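PDB 5EGF: TqaA from Penicillium aethiopicum, which is a fungal nonribosomal peptide synthetase whose C-terminal condensation-like domain, the part described here, probably releases the finished peptide as a macrocycle. Local coordinates for residues Ile62-Phe67 / Asp427-Val432; Gln180-Ser185 / Asn311-Pro316; Ala239-Pro244 / Ala380-Ser385; Ser301-Phe306 / Arg334-Glu339. The protein carries 2 engineered substitutions. All coordinates share one frame; numbering follows the deposited sequence.

Contact 1 (Ile62-Phe67 / Asp427-Val432); sequences IKRGTF and DPLDEV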
loop_
_atom_site.group_PDB
_atom_site.type_symbol
_atom_site.label_atom_id
_atom_site.label_comp_id
_atom_site.label_asym_id
_atom_site.label_seq_id
_atom_site.Cartn_x
_atom_site.Cartn_y
_atom_site.Cartn_z
ATOM N N ILE C 62 -26.140 17.159 -14.227
ATOM C CA ILE C 62 -26.630 16.859 -12.897
ATOM C C ILE C 62 -26.066 15.534 -12.414
ATOM O O ILE C 62 -25.728 15.377 -11.226
ATOM C CB ILE C 62 -28.155 16.882 -12.874
ATOM C CG1 ILE C 62 -28.621 18.318 -12.617
ATOM C CG2 ILE C 62 -28.700 15.915 -11.816
ATOM C CD1 ILE C 62 -29.994 18.626 -13.153
ATOM N N LYS C 63 -25.944 14.593 -13.343
ATOM C CA LYS C 63 -25.427 13.290 -13.006
ATOM C C LYS C 63 -23.935 13.378 -12.718
ATOM O O LYS C 63 -23.387 12.571 -11.967
ATOM C CB LYS C 63 -25.709 12.308 -14.131
ATOM C CG LYS C 63 -26.723 11.275 -13.744
ATOM C CD LYS C 63 -26.408 9.964 -14.444
ATOM C CE LYS C 63 -26.725 10.034 -15.926
ATOM N NZ LYS C 63 -28.210 10.080 -16.164
ATOM N N ARG C 64 -23.264 14.367 -13.295
ATOM C CA ARG C 64 -21.836 14.504 -13.040
ATOM C C ARG C 64 -21.566 15.444 -11.866
ATOM O O ARG C 64 -20.412 15.738 -11.521
ATOM C CB ARG C 64 -21.080 14.896 -14.312
ATOM C CG ARG C 64 -20.913 13.702 -15.227
ATOM C CD ARG C 64 -21.060 14.053 -16.701
ATOM N NE ARG C 64 -21.139 12.825 -17.496
ATOM C CZ ARG C 64 -22.269 12.175 -17.774
ATOM N NH1 ARG C 64 -23.432 12.647 -17.349
ATOM N NH2 ARG C 64 -22.236 11.055 -18.485
ATOM N N GLY C 65 -22.643 15.881 -11.231
ATOM C CA GLY C 65 -22.508 16.732 -10.067
ATOM C C GLY C 65 -21.833 18.029 -10.438
ATOM O O GLY C 65 -21.044 18.563 -9.659
ATOM N N THR C 66 -22.160 18.540 -11.626
ATOM C CA THR C 66 -21.496 19.728 -12.143
ATOM C C THR C 66 -22.036 20.953 -11.433
ATOM O O THR C 66 -23.233 21.280 -11.527
ATOM C CB THR C 66 -21.649 19.857 -13.659
ATOM O OG1 THR C 66 -21.554 18.551 -14.248
ATOM C CG2 THR C 66 -20.546 20.746 -14.232
ATOM N N PHE C 67 -21.135 21.626 -10.726
ATOM C CA PHE C 67 -21.512 22.623 -9.740
ATOM C C PHE C 67 -20.425 23.693 -9.621
ATOM O O PHE C 67 -19.239 23.387 -9.471
ATOM C CB PHE C 67 -21.751 21.934 -8.391
ATOM C CG PHE C 67 -22.467 22.799 -7.371
ATOM C CD1 PHE C 67 -23.654 23.447 -7.704
ATOM C CD2 PHE C 67 -21.965 22.947 -6.074
ATOM C CE1 PHE C 67 -24.326 24.246 -6.774
ATOM C CE2 PHE C 67 -22.637 23.748 -5.125
ATOM C CZ PHE C 67 -23.817 24.397 -5.480
ATOM N N ASP C 427 -17.523 15.664 -12.541
ATOM C CA ASP C 427 -16.972 14.325 -12.486
ATOM C C ASP C 427 -17.550 13.419 -13.544
ATOM O O ASP C 427 -18.658 12.898 -13.386
ATOM C CB ASP C 427 -17.139 13.725 -11.084
ATOM C CG ASP C 427 -16.289 14.438 -10.051
ATOM O OD1 ASP C 427 -15.094 14.090 -9.899
ATOM O OD2 ASP C 427 -16.820 15.354 -9.384
ATOM N N PRO C 428 -16.786 13.208 -14.620
ATOM C CA PRO C 428 -17.265 12.429 -15.773
ATOM C C PRO C 428 -17.654 11.021 -15.344
ATOM O O PRO C 428 -17.254 10.580 -14.249
ATOM C CB PRO C 428 -16.047 12.380 -16.708
ATOM C CG PRO C 428 -15.202 13.566 -16.316
ATOM C CD PRO C 428 -15.412 13.714 -14.809
ATOM N N LEU C 429 -18.455 10.349 -16.171
ATOM C CA LEU C 429 -18.853 8.972 -15.907
ATOM C C LEU C 429 -17.938 8.007 -16.660
ATOM O O LEU C 429 -16.761 7.874 -16.316
ATOM C CB LEU C 429 -20.323 8.753 -16.275
ATOM C CG LEU C 429 -21.438 9.025 -15.257
ATOM C CD1 LEU C 429 -21.124 10.115 -14.244
ATOM C CD2 LEU C 429 -22.705 9.369 -16.013
ATOM N N ASP C 430 -18.447 7.328 -17.681
ATOM C CA ASP C 430 -17.590 6.411 -18.440
ATOM C C ASP C 430 -17.002 7.087 -19.658
ATOM O O ASP C 430 -16.174 6.518 -20.347
ATOM C CB ASP C 430 -18.326 5.124 -18.840
ATOM C CG ASP C 430 -18.514 4.170 -17.668
ATOM O OD1 ASP C 430 -17.574 4.036 -16.850
ATOM O OD2 ASP C 430 -19.608 3.569 -17.552
ATOM N N GLU C 431 -17.406 8.324 -19.900
ATOM C CA GLU C 431 -16.978 9.023 -21.107
ATOM C C GLU C 431 -15.666 9.801 -20.945
ATOM O O GLU C 431 -15.215 10.113 -19.844
ATOM C CB GLU C 431 -18.095 9.953 -21.624
ATOM C CG GLU C 431 -18.213 11.334 -20.924
ATOM C CD GLU C 431 -18.755 11.235 -19.498
ATOM O OE1 GLU C 431 -19.385 10.202 -19.192
ATOM O OE2 GLU C 431 -18.552 12.182 -18.682
ATOM N N VAL C 432 -15.078 10.132 -22.076
ATOM C CA VAL C 432 -13.868 10.932 -22.126
ATOM C C VAL C 432 -14.226 12.264 -22.777
ATOM O O VAL C 432 -14.843 12.276 -23.867
ATOM C CB VAL C 432 -12.801 10.248 -23.018
ATOM C CG1 VAL C 432 -11.603 11.165 -23.230
ATOM C CG2 VAL C 432 -12.401 8.896 -22.448
#
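Arg64 and Glu431 reach for each other from opposite directions. The guanidinium grips side-on, with Arg64 NE 2.9 Å from Glu431 OE2 and Arg64 NH2 3.1 Å from Glu431 OE1. Both bonds are nearly straight. The acceptors lie close to the guanidinium plane, yet the carboxylate is turned 56° from it and is met from above its own plane. Glu431 folds back, CG between its backbone N and carbonyl carbon (chi1 81°) and the chain bent again at chi2, which brings both oxygens to Arg64. Leu429 crosses Arg64 at about a right angle and lays CD2 over one guanidinium face. Its backbone N binds Glu431 OE2 from the face opposite Arg64 NE, and Trp433 NE1 adds another bond to that oxygen. The site lies where helix 56-63 ends in a Schellman motif at Gly65, beside the connection from strand 417-425 to strand 432-438. A leucine in place of Arg64 would probably leave the Glu431 carboxylate without its charge partner. Arg64 NH1 turns back to Val60 O in helix 56-63. Asp427 N donates to Arg64 O at 3.1 Å.

Contact 2 (Gln180-Ser185 / Asn311-Pro316); sequences QWDGVS and NGRNLP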
loop_
_atom_site.group_PDB
_atom_site.type_symbol
_atom_site.label_atom_id
_atom_site.label_comp_id
_atom_site.label_asym_id
_atom_site.label_seq_id
_atom_site.Cartn_x
_atom_site.Cartn_y
_atom_site.Cartn_z
ATOM N N GLN C 180 -28.152 24.844 -15.474
ATOM C CA GLN C 180 -28.816 26.157 -15.463
ATOM C C GLN C 180 -28.041 27.219 -16.224
ATOM O O GLN C 180 -28.483 28.372 -16.318
ATOM C CB GLN C 180 -29.034 26.656 -14.043
ATOM C CG GLN C 180 -29.888 25.766 -13.183
ATOM C CD GLN C 180 -29.744 26.097 -11.713
ATOM O OE1 GLN C 180 -28.743 25.740 -11.091
ATOM N NE2 GLN C 180 -30.730 26.801 -11.152
ATOM N N TRP C 181 -26.887 26.841 -16.765
ATOM C CA TRP C 181 -26.106 27.781 -17.542
ATOM C C TRP C 181 -25.261 27.043 -18.571
ATOM O O TRP C 181 -25.049 25.820 -18.483
ATOM C CB TRP C 181 -25.214 28.628 -16.617
ATOM C CG TRP C 181 -24.077 27.835 -15.988
ATOM C CD1 TRP C 181 -24.087 27.159 -14.790
ATOM C CD2 TRP C 181 -22.774 27.636 -16.545
ATOM N NE1 TRP C 181 -22.865 26.557 -14.577
ATOM C CE2 TRP C 181 -22.045 26.835 -15.646
ATOM C CE3 TRP C 181 -22.157 28.066 -17.720
ATOM C CZ2 TRP C 181 -20.725 26.456 -15.886
ATOM C CZ3 TRP C 181 -20.855 27.689 -17.966
ATOM C CH2 TRP C 181 -20.146 26.893 -17.050
ATOM N N ASP C 182 -24.794 27.789 -19.560
ATOM C CA ASP C 182 -23.884 27.246 -20.533
ATOM C C ASP C 182 -22.958 28.385 -20.909
ATOM O O ASP C 182 -23.145 29.509 -20.448
ATOM C CB ASP C 182 -24.627 26.645 -21.740
ATOM C CG ASP C 182 -25.498 27.656 -22.473
ATOM O OD1 ASP C 182 -25.164 28.859 -22.459
ATOM O OD2 ASP C 182 -26.508 27.231 -23.075
ATOM N N GLY C 183 -21.941 28.090 -21.709
ATOM C CA GLY C 183 -20.889 29.052 -21.971
ATOM C C GLY C 183 -21.384 30.342 -22.588
ATOM O O GLY C 183 -20.962 31.438 -22.209
ATOM N N VAL C 184 -22.291 30.219 -23.550
ATOM C CA VAL C 184 -22.738 31.396 -24.279
ATOM C C VAL C 184 -23.583 32.330 -23.409
ATOM O O VAL C 184 -23.536 33.539 -23.582
ATOM C CB VAL C 184 -23.412 31.053 -25.661
ATOM C CG1 VAL C 184 -23.523 29.537 -25.884
ATOM C CG2 VAL C 184 -24.760 31.741 -25.811
ATOM N N SER C 185 -24.323 31.780 -22.456
ATOM C CA SER C 185 -25.244 32.597 -21.671
ATOM C C SER C 185 -24.748 33.032 -20.275
ATOM O O SER C 185 -25.371 33.894 -19.647
ATOM C CB SER C 185 -26.622 31.919 -21.562
ATOM O OG SER C 185 -26.558 30.681 -20.871
ATOM N N ASN C 311 -24.039 24.294 -29.452
ATOM C CA ASN C 311 -24.570 25.273 -28.505
ATOM C C ASN C 311 -26.093 25.304 -28.421
ATOM O O ASN C 311 -26.643 25.884 -27.494
ATOM C CB ASN C 311 -23.997 26.660 -28.754
ATOM C CG ASN C 311 -24.357 27.192 -30.102
ATOM O OD1 ASN C 311 -23.659 28.037 -30.649
ATOM N ND2 ASN C 311 -25.453 26.694 -30.663
ATOM N N GLY C 312 -26.755 24.665 -29.390
ATOM C CA GLY C 312 -28.205 24.540 -29.414
ATOM C C GLY C 312 -28.951 25.865 -29.522
ATOM O O GLY C 312 -30.087 25.967 -29.050
ATOM N N ARG C 313 -28.327 26.871 -30.134
ATOM C CA ARG C 313 -28.922 28.201 -30.215
ATOM C C ARG C 313 -29.054 28.681 -31.657
ATOM O O ARG C 313 -28.788 29.854 -31.958
ATOM C CB ARG C 313 -28.126 29.206 -29.387
ATOM C CG ARG C 313 -28.101 28.853 -27.910
ATOM C CD ARG C 313 -27.303 29.851 -27.093
ATOM N NE ARG C 313 -28.162 30.604 -26.193
ATOM C CZ ARG C 313 -28.332 30.337 -24.903
ATOM N NH1 ARG C 313 -27.692 29.326 -24.329
ATOM N NH2 ARG C 313 -29.148 31.092 -24.187
ATOM N N ASN C 314 -29.461 27.765 -32.536
ATOM C CA ASN C 314 -29.673 28.076 -33.942
ATOM C C ASN C 314 -31.148 28.028 -34.307
ATOM O O ASN C 314 -31.554 28.497 -35.367
ATOM C CB ASN C 314 -28.836 27.160 -34.828
ATOM C CG ASN C 314 -27.378 27.571 -34.850
ATOM O OD1 ASN C 314 -26.952 28.354 -35.704
ATOM N ND2 ASN C 314 -26.608 27.069 -33.886
ATOM N N LEU C 315 -31.929 27.441 -33.404
ATOM C CA LEU C 315 -33.379 27.616 -33.362
ATOM C C LEU C 315 -33.751 29.091 -33.579
ATOM O O LEU C 315 -33.145 29.988 -32.980
ATOM C CB LEU C 315 -33.926 27.130 -32.017
ATOM C CG LEU C 315 -34.210 25.631 -31.958
ATOM C CD1 LEU C 315 -34.398 25.146 -30.524
ATOM C CD2 LEU C 315 -35.441 25.325 -32.797
ATOM N N PRO C 316 -34.744 29.348 -34.444
ATOM C CA PRO C 316 -35.072 30.712 -34.869
ATOM C C PRO C 316 -36.041 31.439 -33.938
ATOM O O PRO C 316 -36.684 32.389 -34.372
ATOM C CB PRO C 316 -35.735 30.480 -36.226
ATOM C CG PRO C 316 -36.469 29.186 -36.033
ATOM C CD PRO C 316 -35.599 28.350 -35.116
#
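Val184 and Asn311 mark the nearest backbone approach of two loops, with CA atoms 7.7 Å apart. Residues 177-183 form the SHxxxDG version of the HHxxxDG motif of condensation domains, and Asp182 is its aspartate. Asp182 OD2 forms a salt bridge with Arg313 NH1 at 2.7 Å. OD2 sits at the edge of the guanidinium, near its plane, while the carboxylate plane stands 82° to it. The other oxygen, OD1, faces its own loop in an Asx motif. Asp182 OD1 accepts from Ser185 N at 3.0 Å and from Ser185 OG at 2.8 Å. A chi1 of 59° sets the Asp182 carboxylate between backbone N and carbonyl carbon, which lets it serve both sides. An alanine here would probably leave Arg313 NH1 without its charge partner and the Ser185 turn less firmly held. Thr327 N also binds Asp182 OD2, and Arg313 NE binds Ile320 O. Gly183 and Asn311 bind phosphopantetheine in another structure of this protein; the ligand is not bound to this chain. Val184 slides past Arg313 in the opposite direction, its CG2 3.4 Å from Arg313 CD.

Contact 3 (Ala239-Pro244 / Ala380-Ser385); sequences AKMAVP and AETPLS. With C8E ((hydroxyethyloxy)tri(ethyloxy)octane), chain B; EDO (1,2-ethanediol), chain Y.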
loop_
_atom_site.group_PDB
_atom_site.type_symbol
_atom_site.label_atom_id
_atom_site.label_comp_id
_atom_site.label_asym_id
_atom_site.label_seq_id
_atom_site.Cartn_x
_atom_site.Cartn_y
_atom_site.Cartn_z
ATOM N N ALA C 239 -23.598 4.130 -40.594
ATOM C CA ALA C 239 -22.577 4.357 -39.573
ATOM C C ALA C 239 -22.574 3.320 -38.459
ATOM O O ALA C 239 -23.632 2.909 -37.980
ATOM C CB ALA C 239 -22.717 5.757 -38.976
ATOM N N LYS C 240 -21.380 2.908 -38.033
ATOM C CA LYS C 240 -21.238 2.198 -36.756
ATOM C C LYS C 240 -20.401 3.049 -35.793
ATOM O O LYS C 240 -19.294 3.477 -36.121
ATOM C CB LYS C 240 -20.617 0.816 -36.936
ATOM C CG LYS C 240 -21.206 -0.008 -38.078
ATOM C CD LYS C 240 -20.696 -1.433 -38.012
ATOM C CE LYS C 240 -20.982 -2.030 -36.647
ATOM N NZ LYS C 240 -21.152 -3.497 -36.719
HETATM N N MSE C 241 -20.946 3.332 -34.627
HETATM C CA MSE C 241 -20.177 4.055 -33.629
HETATM C C MSE C 241 -19.382 3.075 -32.778
HETATM O O MSE C 241 -19.950 2.125 -32.233
HETATM C CB MSE C 241 -21.074 4.883 -32.744
HETATM C CG MSE C 241 -20.266 5.752 -31.811
HETATM SE SE MSE C 241 -21.398 7.095 -30.971
HETATM C CE MSE C 241 -22.493 5.871 -29.883
ATOM N N ALA C 242 -18.074 3.281 -32.689
ATOM C CA ALA C 242 -17.222 2.397 -31.879
ATOM C C ALA C 242 -17.584 2.411 -30.388
ATOM O O ALA C 242 -18.166 3.369 -29.898
ATOM C CB ALA C 242 -15.741 2.723 -32.085
ATOM N N VAL C 243 -17.235 1.338 -29.684
ATOM C CA VAL C 243 -17.653 1.149 -28.305
ATOM C C VAL C 243 -16.481 0.666 -27.450
ATOM O O VAL C 243 -15.919 -0.396 -27.707
ATOM C CB VAL C 243 -18.802 0.129 -28.201
ATOM C CG1 VAL C 243 -19.278 0.008 -26.749
ATOM C CG2 VAL C 243 -19.965 0.518 -29.118
ATOM N N PRO C 244 -16.117 1.448 -26.424
ATOM C CA PRO C 244 -14.982 1.125 -25.541
ATOM C C PRO C 244 -15.150 -0.257 -24.914
ATOM O O PRO C 244 -16.281 -0.702 -24.691
ATOM C CB PRO C 244 -15.076 2.172 -24.424
ATOM C CG PRO C 244 -16.054 3.187 -24.867
ATOM C CD PRO C 244 -16.909 2.596 -25.953
ATOM N N ALA C 380 -31.762 3.388 -27.590
ATOM C CA ALA C 380 -31.951 4.804 -27.284
ATOM C C ALA C 380 -30.971 5.327 -26.209
ATOM O O ALA C 380 -30.510 6.468 -26.282
ATOM C CB ALA C 380 -33.395 5.070 -26.872
ATOM N N GLU C 381 -30.660 4.489 -25.222
ATOM C CA GLU C 381 -29.845 4.913 -24.090
ATOM C C GLU C 381 -28.344 4.721 -24.309
ATOM O O GLU C 381 -27.547 4.804 -23.366
ATOM C CB GLU C 381 -30.301 4.220 -22.804
ATOM C CG GLU C 381 -31.711 4.599 -22.379
ATOM C CD GLU C 381 -31.921 6.103 -22.311
ATOM O OE1 GLU C 381 -31.112 6.793 -21.644
ATOM O OE2 GLU C 381 -32.894 6.593 -22.928
ATOM N N THR C 382 -27.969 4.469 -25.558
ATOM C CA THR C 382 -26.575 4.404 -25.969
ATOM C C THR C 382 -25.820 5.681 -25.530
ATOM O O THR C 382 -26.184 6.788 -25.937
ATOM C CB THR C 382 -26.511 4.199 -27.491
ATOM O OG1 THR C 382 -26.980 2.879 -27.804
ATOM C CG2 THR C 382 -25.100 4.399 -28.036
ATOM N N PRO C 383 -24.790 5.537 -24.664
ATOM C CA PRO C 383 -24.036 6.735 -24.258
ATOM C C PRO C 383 -23.024 7.141 -25.340
ATOM O O PRO C 383 -22.625 6.295 -26.144
ATOM C CB PRO C 383 -23.297 6.269 -23.007
ATOM C CG PRO C 383 -23.063 4.778 -23.254
ATOM C CD PRO C 383 -24.276 4.305 -24.024
ATOM N N LEU C 384 -22.674 8.426 -25.397
ATOM C CA LEU C 384 -21.522 8.878 -26.170
ATOM C C LEU C 384 -20.284 8.652 -25.278
ATOM O O LEU C 384 -20.307 8.961 -24.072
ATOM C CB LEU C 384 -21.652 10.349 -26.557
ATOM C CG LEU C 384 -22.759 10.810 -27.510
ATOM C CD1 LEU C 384 -22.774 12.341 -27.556
ATOM C CD2 LEU C 384 -22.594 10.208 -28.925
ATOM N N SER C 385 -19.233 8.068 -25.851
ATOM C CA SER C 385 -18.093 7.643 -25.064
ATOM C C SER C 385 -16.895 8.590 -25.218
ATOM O O SER C 385 -16.023 8.629 -24.348
ATOM C CB SER C 385 -17.719 6.198 -25.397
ATOM O OG SER C 385 -17.184 6.090 -26.705
HETATM C C1 C8E B . -9.825 -7.163 -26.433
HETATM C C2 C8E B . -9.642 -5.827 -27.139
HETATM C C3 C8E B . -10.854 -4.931 -26.976
HETATM C C4 C8E B . -11.391 -4.598 -28.353
HETATM C C5 C8E B . -10.962 -3.191 -28.721
HETATM C C6 C8E B . -11.806 -2.206 -27.941
HETATM C C7 C8E B . -11.393 -0.782 -28.262
HETATM C C8 C8E B . -12.596 0.108 -28.018
HETATM O O9 C8E B . -12.813 0.995 -29.093
HETATM C C10 C8E B . -12.537 2.320 -28.683
HETATM C C11 C8E B . -13.725 3.258 -28.852
HETATM O O12 C8E B . -13.992 3.878 -27.603
HETATM C C13 C8E B . -13.594 5.227 -27.511
HETATM C C14 C8E B . -13.670 5.721 -26.061
HETATM O O15 C8E B . -12.896 4.898 -25.206
HETATM C C16 C8E B . -12.100 5.564 -24.244
HETATM C C17 C8E B . -11.338 4.518 -23.427
HETATM O O18 C8E B . -9.957 4.480 -23.719
HETATM C C19 C8E B . -9.373 3.392 -23.033
HETATM C C20 C8E B . -8.494 2.454 -23.875
HETATM O O21 C8E B . -8.494 2.754 -25.253
HETATM C C1 EDO Y . -18.257 8.362 -29.346
HETATM O O1 EDO Y . -19.227 7.655 -28.573
HETATM C C2 EDO Y . -16.982 7.524 -29.481
HETATM O O2 EDO Y . -17.277 6.264 -30.099
HETATM O O HOH W 1 -19.104 4.785 -27.979
#
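Met241, a selenomethionine, meets Thr382 tip to tip, its CE 3.5 Å from Thr382 CG2. The contact joins two irregular loops in the second lobe of the condensation fold. One precedes strand 265-272 and the other leads into strand 386-390. The Met241 chain runs out extended, with CG opposite the backbone N (chi1 -174°), and bends only at chi3, 67°. The extended chi1 and chi2 place Met241 SE 3.9 Å from Leu384 CD2; the turn at chi3 then points CE at Thr382. Thr382 turns CG2 to Met241 while its OG1 bonds to Pro379 O. Further along, Pro244 CG presses on Ser385 CB at 3.5 Å, a tight carbon contact. The first loop also faces the second subunit, where His298 ND1 of that subunit hydrogen-bonds Val243 O. A detergent molecule lies against Pro244 and Ala242. Polar bridging is left to solvent: one water links Ala242 O and Ser385 OG, at 2.6 Å from each. An ethanediol, probably from the crystallisation liquor, fills in beside it, and Ser385 N donates to its O1 at 2.8 Å in a straight bond.

Contact 4 (Ser301-Phe306 / Arg334-Glu339); sequences SRDVVF and RVTFPE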
loop_
_atom_site.group_PDB
_atom_site.type_symbol
_atom_site.label_atom_id
_atom_site.label_comp_id
_atom_site.label_asym_id
_atom_site.label_seq_id
_atom_site.Cartn_x
_atom_site.Cartn_y
_atom_site.Cartn_z
ATOM N N SER C 301 -10.653 2.347 -39.057
ATOM C CA SER C 301 -11.942 2.604 -39.678
ATOM C C SER C 301 -11.896 3.835 -40.579
ATOM O O SER C 301 -11.173 4.776 -40.317
ATOM C CB SER C 301 -12.982 2.808 -38.582
ATOM O OG SER C 301 -14.232 3.181 -39.116
ATOM N N ARG C 302 -12.685 3.843 -41.641
ATOM C CA ARG C 302 -12.697 4.997 -42.526
ATOM C C ARG C 302 -13.999 5.741 -42.352
ATOM O O ARG C 302 -14.377 6.579 -43.167
ATOM C CB ARG C 302 -12.489 4.583 -43.983
ATOM C CG ARG C 302 -11.128 5.005 -44.532
ATOM C CD ARG C 302 -10.989 4.642 -46.015
ATOM N NE ARG C 302 -11.103 3.201 -46.188
ATOM C CZ ARG C 302 -10.072 2.363 -46.255
ATOM N NH1 ARG C 302 -8.823 2.811 -46.199
ATOM N NH2 ARG C 302 -10.293 1.066 -46.390
ATOM N N ASP C 303 -14.690 5.426 -41.268
ATOM C CA ASP C 303 -15.992 6.003 -41.031
ATOM C C ASP C 303 -16.242 6.018 -39.543
ATOM O O ASP C 303 -16.749 5.055 -38.973
ATOM C CB ASP C 303 -17.069 5.196 -41.756
ATOM C CG ASP C 303 -18.445 5.773 -41.561
ATOM O OD1 ASP C 303 -18.539 6.970 -41.212
ATOM O OD2 ASP C 303 -19.434 5.036 -41.754
ATOM N N VAL C 304 -15.870 7.125 -38.911
ATOM C CA VAL C 304 -15.931 7.208 -37.460
ATOM C C VAL C 304 -17.087 8.082 -37.022
ATOM O O VAL C 304 -17.395 9.081 -37.663
ATOM C CB VAL C 304 -14.626 7.744 -36.885
ATOM C CG1 VAL C 304 -13.491 6.772 -37.207
ATOM C CG2 VAL C 304 -14.338 9.161 -37.422
ATOM N N VAL C 305 -17.744 7.686 -35.941
ATOM C CA VAL C 305 -18.723 8.547 -35.311
ATOM C C VAL C 305 -18.266 8.814 -33.882
ATOM O O VAL C 305 -17.811 7.906 -33.193
ATOM C CB VAL C 305 -20.119 7.898 -35.319
ATOM C CG1 VAL C 305 -21.159 8.852 -34.746
ATOM C CG2 VAL C 305 -20.491 7.466 -36.743
ATOM N N PHE C 306 -18.373 10.059 -33.436
ATOM C CA PHE C 306 -18.079 10.373 -32.041
ATOM C C PHE C 306 -18.914 11.566 -31.552
ATOM O O PHE C 306 -19.588 12.232 -32.348
ATOM C CB PHE C 306 -16.563 10.581 -31.812
ATOM C CG PHE C 306 -15.979 11.695 -32.625
ATOM C CD1 PHE C 306 -15.567 11.474 -33.931
ATOM C CD2 PHE C 306 -15.869 12.974 -32.089
ATOM C CE1 PHE C 306 -15.055 12.502 -34.692
ATOM C CE2 PHE C 306 -15.358 14.013 -32.837
ATOM C CZ PHE C 306 -14.951 13.780 -34.144
ATOM N N ARG C 334 -20.225 12.516 -37.527
ATOM C CA ARG C 334 -19.756 11.423 -38.351
ATOM C C ARG C 334 -18.740 11.982 -39.338
ATOM O O ARG C 334 -18.993 13.019 -39.956
ATOM C CB ARG C 334 -20.924 10.821 -39.107
ATOM C CG ARG C 334 -20.553 9.848 -40.192
ATOM C CD ARG C 334 -21.791 9.124 -40.661
ATOM N NE ARG C 334 -21.451 7.934 -41.435
ATOM C CZ ARG C 334 -22.274 7.315 -42.272
ATOM N NH1 ARG C 334 -23.497 7.781 -42.486
ATOM N NH2 ARG C 334 -21.858 6.235 -42.913
ATOM N N VAL C 335 -17.577 11.324 -39.447
ATOM C CA VAL C 335 -16.508 11.754 -40.343
ATOM C C VAL C 335 -16.132 10.554 -41.185
ATOM O O VAL C 335 -15.688 9.523 -40.670
ATOM C CB VAL C 335 -15.263 12.296 -39.598
ATOM C CG1 VAL C 335 -14.211 12.699 -40.600
ATOM C CG2 VAL C 335 -15.626 13.492 -38.753
ATOM N N THR C 336 -16.370 10.674 -42.485
ATOM C CA THR C 336 -16.170 9.565 -43.396
ATOM C C THR C 336 -15.012 9.868 -44.294
ATOM O O THR C 336 -15.019 10.873 -45.004
ATOM C CB THR C 336 -17.402 9.336 -44.276
ATOM O OG1 THR C 336 -18.507 8.935 -43.454
ATOM C CG2 THR C 336 -17.109 8.250 -45.316
ATOM N N PHE C 337 -14.008 9.004 -44.237
ATOM C CA PHE C 337 -12.857 9.086 -45.119
ATOM C C PHE C 337 -13.128 8.200 -46.337
ATOM O O PHE C 337 -13.649 7.087 -46.205
ATOM C CB PHE C 337 -11.593 8.590 -44.404
ATOM C CG PHE C 337 -11.203 9.409 -43.190
ATOM C CD1 PHE C 337 -11.723 9.117 -41.935
ATOM C CD2 PHE C 337 -10.296 10.461 -43.303
ATOM C CE1 PHE C 337 -11.349 9.881 -40.808
ATOM C CE2 PHE C 337 -9.927 11.217 -42.199
ATOM C CZ PHE C 337 -10.452 10.932 -40.952
ATOM N N PRO C 338 -12.781 8.687 -47.533
ATOM C CA PRO C 338 -12.972 7.879 -48.739
ATOM C C PRO C 338 -11.751 6.963 -48.900
ATOM O O PRO C 338 -10.810 7.116 -48.118
ATOM C CB PRO C 338 -13.013 8.938 -49.835
ATOM C CG PRO C 338 -12.048 9.987 -49.355
ATOM C CD PRO C 338 -12.173 9.995 -47.839
ATOM N N GLU C 339 -11.773 6.020 -49.845
ATOM C CA GLU C 339 -10.622 5.138 -50.077
ATOM C C GLU C 339 -9.338 5.938 -50.364
ATOM O O GLU C 339 -9.380 7.146 -50.568
ATOM C CB GLU C 339 -10.918 4.187 -51.230
ATOM C CG GLU C 339 -11.108 4.898 -52.570
ATOM C CD GLU C 339 -11.504 3.954 -53.711
ATOM O OE1 GLU C 339 -12.717 3.897 -54.028
ATOM O OE2 GLU C 339 -10.605 3.292 -54.293
#
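Asp303 to Val305 and Arg334 to Thr336 pair as antiparallel strands at one edge of the mixed sheet in the second lobe of the condensation fold. Strand 329-336 is the outermost within the chain. The backbone bonds come first. Val304 and Val335 form a hydrogen-bonded pair, with Val335 N to Val304 O at 2.9 Å and Val304 N to Val335 O at 3.0 Å. Pairing runs past the strand ends, since Phe337 N donates to Arg302 O at 2.7 Å.

The charged group lies on the face carrying Asp303, Val305, Arg334 and Thr336. Arg334, extended from CG to NE, grips the carboxylate side-on. Arg334 NE reaches the syn lone pair of Asp303 OD1 at 3.1 Å, and Arg334 NH2 reaches Asp303 OD2 at 2.9 Å. The two planes are only 30° apart. Thr336 OG1 drops onto Asp303 OD1 from above the carboxylate plane, so that oxygen has two donors. Arg334 NH1 goes elsewhere, to Tyr235 O and Asp237 O.

Apolar packing fills the other face. Val304 and Val335 lie side by side, CG2 of Val304 3.9 Å from CB of Val335. Helix 283-299 covers both, and helix 346-358 also packs on Val335. Beyond the strands, Arg302 NH2 bonds to Gly238 O of the second subunit. The aliphatic part of Arg302 crosses Phe337, its CG 3.6 Å from Phe337 CB.

In the fold
Contact 2 is the buried one, its centre about 9 Å from the centre of the chain, and it alone holds phosphopantetheine-site residues. Contact 1 is partly buried, contact 4 partly buried but peripheral, and contact 3 lies at the surface. Contacts 2 and 4 share elements: 311-316 follows strand 303-310, and it begins the connection to strand 329-336. Contact 3 touches both neighbours. Ser385 O probably bonds Val432 N of contact 1, and Ala239 packs on Arg334 and Val305 of contact 4. Contacts 1, 2 and 4 each contain an arginine–carboxylate pair, but strand pairing carries much of contact 4. Contact 3 relies on apolar packing and solvent bridges. Contacts 3 and 4 both meet the second subunit.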